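Local structure of spore cortex-lytic enzyme (Bacillus cereus ATCC 14579, 6TCI) at residues N26-G31 and E50-P55. The protein probably acts as an N-acetylmuramyl-L-alanine amidase in spore cortex hydrolysis during germination, represented here by its N-terminal, putative peptidoglycan-binding domain. Numbering follows the deposited sequence.
Sequences NGFYTG and EKFGLP
Phe28 reaches from the loop after helix 14-25 to Lys51 and Phe52 at the C-terminal end of helix 39-51, a surface contact within the three-helix peptidoglycan-binding domain. The backbones stay well apart, with 10.0 Å between Phe28 CA and Lys51 CA, and side chains alone span the gap, burying 124 Å² in total.

The apolar contacts centre on the far end of the Phe28 ring. Its CZ lies 3.8 Å from Lys51 CB, which points toward the loop, and the two side chains cross at about a right angle. A chi1 of -180° sets Lys51 CG beside the carbonyl carbon, still 4.0 Å from Phe28 CZ; bends at chi2 and chi3 then lead the ammonium end away, so the part Lys51 plays here is aliphatic. Phe28 meets Phe52 obliquely, its CE2 sitting at the edge of the Phe52 ring, near that ring's plane. Phe52 also stacks on Phe48 and touches Met67 and Ala71 of helix 62-71, so it lies in contact with both Phe28 and the third helix. Phe28 also packs on Asn47, while Asn26 CB lies in plane at the Phe28 ring edge.

Two Schellman motifs frame these side chains. Gly27, at phi 90°, is the first residue to leave helical angles after helix 14-25. Gly53, at phi 76°, closes helix 39-51 just after Phe52: Leu54 N bonds to Gln49 O, and the weak bond from Gly53 N to Glu50 O measures 3.3 Å. The closest approach of the two aromatic rings is 4.1 Å, from Phe28 CE2 to Phe52 CE1.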
ATOM      1  N   ASN A  26       9.360   0.546  -3.647  1.00 23.47           N
ATOM      2  CA  ASN A  26      10.021   0.864  -2.392  1.00 27.70           C
ATOM      3  C   ASN A  26      10.656  -0.350  -1.721  1.00 28.33           C
ATOM      4  O   ASN A  26      11.325  -0.189  -0.696  1.00 32.90           O
ATOM      5  CB  ASN A  26       9.041   1.554  -1.430  1.00 31.92           C
ATOM      6  CG  ASN A  26       9.015   3.062  -1.609  1.00 36.44           C
ATOM      7  OD1 ASN A  26       9.997   3.740  -1.334  1.00 39.15           O
ATOM      8  ND2 ASN A  26       7.877   3.594  -2.035  1.00 38.42           N
ATOM      9  N   GLY A  27      10.459  -1.556  -2.257  1.00 27.52           N
ATOM     10  CA  GLY A  27      11.091  -2.753  -1.729  1.00 26.74           C
ATOM     11  C   GLY A  27      10.315  -3.486  -0.658  1.00 27.18           C
ATOM     12  O   GLY A  27      10.904  -4.304   0.060  1.00 31.97           O
ATOM     13  N   PHE A  28       9.026  -3.214  -0.511  1.00 24.34           N
ATOM     14  CA  PHE A  28       8.227  -3.867   0.517  1.00 21.99           C
ATOM     15  C   PHE A  28       7.348  -4.989  -0.011  1.00 23.23           C
ATOM     16  O   PHE A  28       7.117  -5.967   0.710  1.00 25.78           O
ATOM     17  CB  PHE A  28       7.337  -2.849   1.237  1.00 20.56           C
ATOM     18  CG  PHE A  28       8.095  -1.852   2.050  1.00 19.83           C
ATOM     19  CD1 PHE A  28       8.461  -2.138   3.357  1.00 21.42           C
ATOM     20  CD2 PHE A  28       8.446  -0.629   1.509  1.00 19.67           C
ATOM     21  CE1 PHE A  28       9.169  -1.216   4.110  1.00 22.69           C
ATOM     22  CE2 PHE A  28       9.159   0.295   2.251  1.00 21.81           C
ATOM     23  CZ  PHE A  28       9.514   0.003   3.555  1.00 22.23           C
ATOM     24  N   TYR A  29       6.838  -4.873  -1.235  1.00 22.97           N
ATOM     25  CA  TYR A  29       5.926  -5.859  -1.801  1.00 23.76           C
ATOM     26  C   TYR A  29       6.691  -6.736  -2.782  1.00 27.90           C
ATOM     27  O   TYR A  29       7.175  -6.246  -3.808  1.00 28.35           O
ATOM     28  CB  TYR A  29       4.749  -5.178  -2.498  1.00 20.76           C
ATOM     29  CG  TYR A  29       3.745  -6.151  -3.064  1.00 20.10           C
ATOM     30  CD1 TYR A  29       2.874  -6.848  -2.234  1.00 21.86           C
ATOM     31  CD2 TYR A  29       3.668  -6.381  -4.428  1.00 20.58           C
ATOM     32  CE1 TYR A  29       1.959  -7.743  -2.750  1.00 23.48           C
ATOM     33  CE2 TYR A  29       2.757  -7.276  -4.950  1.00 22.14           C
ATOM     34  CZ  TYR A  29       1.906  -7.953  -4.109  1.00 23.57           C
ATOM     35  OH  TYR A  29       0.997  -8.844  -4.631  1.00 25.33           O
ATOM     36  N   THR A  30       6.775  -8.035  -2.469  1.00 31.42           N
ATOM     37  CA  THR A  30       7.598  -8.991  -3.198  1.00 34.15           C
ATOM     38  C   THR A  30       6.839  -9.783  -4.253  1.00 34.56           C
ATOM     39  O   THR A  30       7.474 -10.305  -5.180  1.00 36.48           O
ATOM     40  CB  THR A  30       8.240  -9.984  -2.211  1.00 37.23           C
ATOM     41  OG1 THR A  30       7.236 -10.856  -1.677  1.00 39.74           O
ATOM     42  CG2 THR A  30       8.902  -9.250  -1.060  1.00 37.65           C
ATOM     43  N   GLY A  31       5.518  -9.897  -4.135  1.00 33.39           N
ATOM     44  CA  GLY A  31       4.748 -10.781  -4.981  1.00 32.59           C
ATOM     45  C   GLY A  31       4.390 -10.166  -6.321  1.00 31.51           C
ATOM     46  O   GLY A  31       4.884  -9.109  -6.722  1.00 30.48           O
ATOM     47  N   GLU A  50       5.495   0.910   9.345  1.00 19.38           N
ATOM     48  CA  GLU A  50       6.473   0.885  10.428  1.00 21.31           C
ATOM     49  C   GLU A  50       7.727   1.663  10.050  1.00 21.57           C
ATOM     50  O   GLU A  50       8.210   2.496  10.827  1.00 22.74           O
ATOM     51  CB  GLU A  50       6.811  -0.564  10.788  1.00 25.48           C
ATOM     52  CG  GLU A  50       7.813  -0.703  11.931  1.00 33.01           C
ATOM     53  CD  GLU A  50       7.156  -1.123  13.226  1.00 40.38           C
ATOM     54  OE1 GLU A  50       6.226  -1.959  13.181  1.00 44.39           O
ATOM     55  OE2 GLU A  50       7.573  -0.620  14.291  1.00 44.71           O
ATOM     56  N   LYS A  51       8.257   1.415   8.849  1.00 19.99           N
ATOM     57  CA  LYS A  51       9.488   2.073   8.422  1.00 18.50           C
ATOM     58  C   LYS A  51       9.315   3.584   8.351  1.00 18.25           C
ATOM     59  O   LYS A  51      10.240   4.338   8.681  1.00 20.33           O
ATOM     60  CB  LYS A  51       9.916   1.533   7.053  1.00 18.19           C
ATOM     61  CG  LYS A  51      11.198   2.147   6.495  1.00 19.11           C
ATOM     62  CD  LYS A  51      12.422   1.757   7.333  1.00 18.08           C
ATOM     63  CE  LYS A  51      12.678   0.258   7.271  1.00 18.71           C
ATOM     64  NZ  LYS A  51      14.044  -0.098   7.746  1.00 18.65           N
ATOM     65  N   PHE A  52       8.144   4.045   7.903  1.00 19.26           N
ATOM     66  CA  PHE A  52       7.915   5.466   7.674  1.00 18.98           C
ATOM     67  C   PHE A  52       7.265   6.178   8.855  1.00 20.90           C
ATOM     68  O   PHE A  52       6.893   7.351   8.729  1.00 22.52           O
ATOM     69  CB  PHE A  52       7.174   5.690   6.355  1.00 17.43           C
ATOM     70  CG  PHE A  52       8.074   5.561   5.163  1.00 17.42           C
ATOM     71  CD1 PHE A  52       8.478   4.315   4.723  1.00 17.96           C
ATOM     72  CD2 PHE A  52       8.568   6.684   4.527  1.00 18.04           C
ATOM     73  CE1 PHE A  52       9.342   4.186   3.642  1.00 19.03           C
ATOM     74  CE2 PHE A  52       9.434   6.563   3.452  1.00 18.87           C
ATOM     75  CZ  PHE A  52       9.823   5.312   3.010  1.00 19.48           C
ATOM     76  N   GLY A  53       7.148   5.513  10.002  1.00 20.39           N
ATOM     77  CA  GLY A  53       6.669   6.158  11.211  1.00 21.35           C
ATOM     78  C   GLY A  53       5.180   6.400  11.271  1.00 23.62           C
ATOM     79  O   GLY A  53       4.735   7.262  12.039  1.00 26.18           O
ATOM     80  N   LEU A  54       4.393   5.669  10.484  1.00 20.97           N
ATOM     81  CA  LEU A  54       2.944   5.745  10.510  1.00 19.01           C
ATOM     82  C   LEU A  54       2.387   4.708  11.474  1.00 20.53           C
ATOM     83  O   LEU A  54       3.030   3.687  11.743  1.00 21.89           O
ATOM     84  CB  LEU A  54       2.391   5.454   9.117  1.00 17.94           C
ATOM     85  CG  LEU A  54       2.794   6.447   8.033  1.00 20.06           C
ATOM     86  CD1 LEU A  54       2.612   5.818   6.667  1.00 19.32           C
ATOM     87  CD2 LEU A  54       1.995   7.730   8.146  1.00 25.02           C
ATOM     88  N   PRO A  55       1.189   4.941  12.007  1.00 21.95           N
ATOM     89  CA  PRO A  55       0.491   3.879  12.739  1.00 22.21           C
ATOM     90  C   PRO A  55       0.404   2.632  11.874  1.00 20.63           C
ATOM     91  O   PRO A  55       0.065   2.703  10.691  1.00 20.16           O
ATOM     92  CB  PRO A  55      -0.896   4.479  12.992  1.00 23.92           C
ATOM     93  CG  PRO A  55      -0.675   5.956  12.968  1.00 23.84           C
ATOM     94  CD  PRO A  55       0.412   6.192  11.959  1.00 21.96           C
TER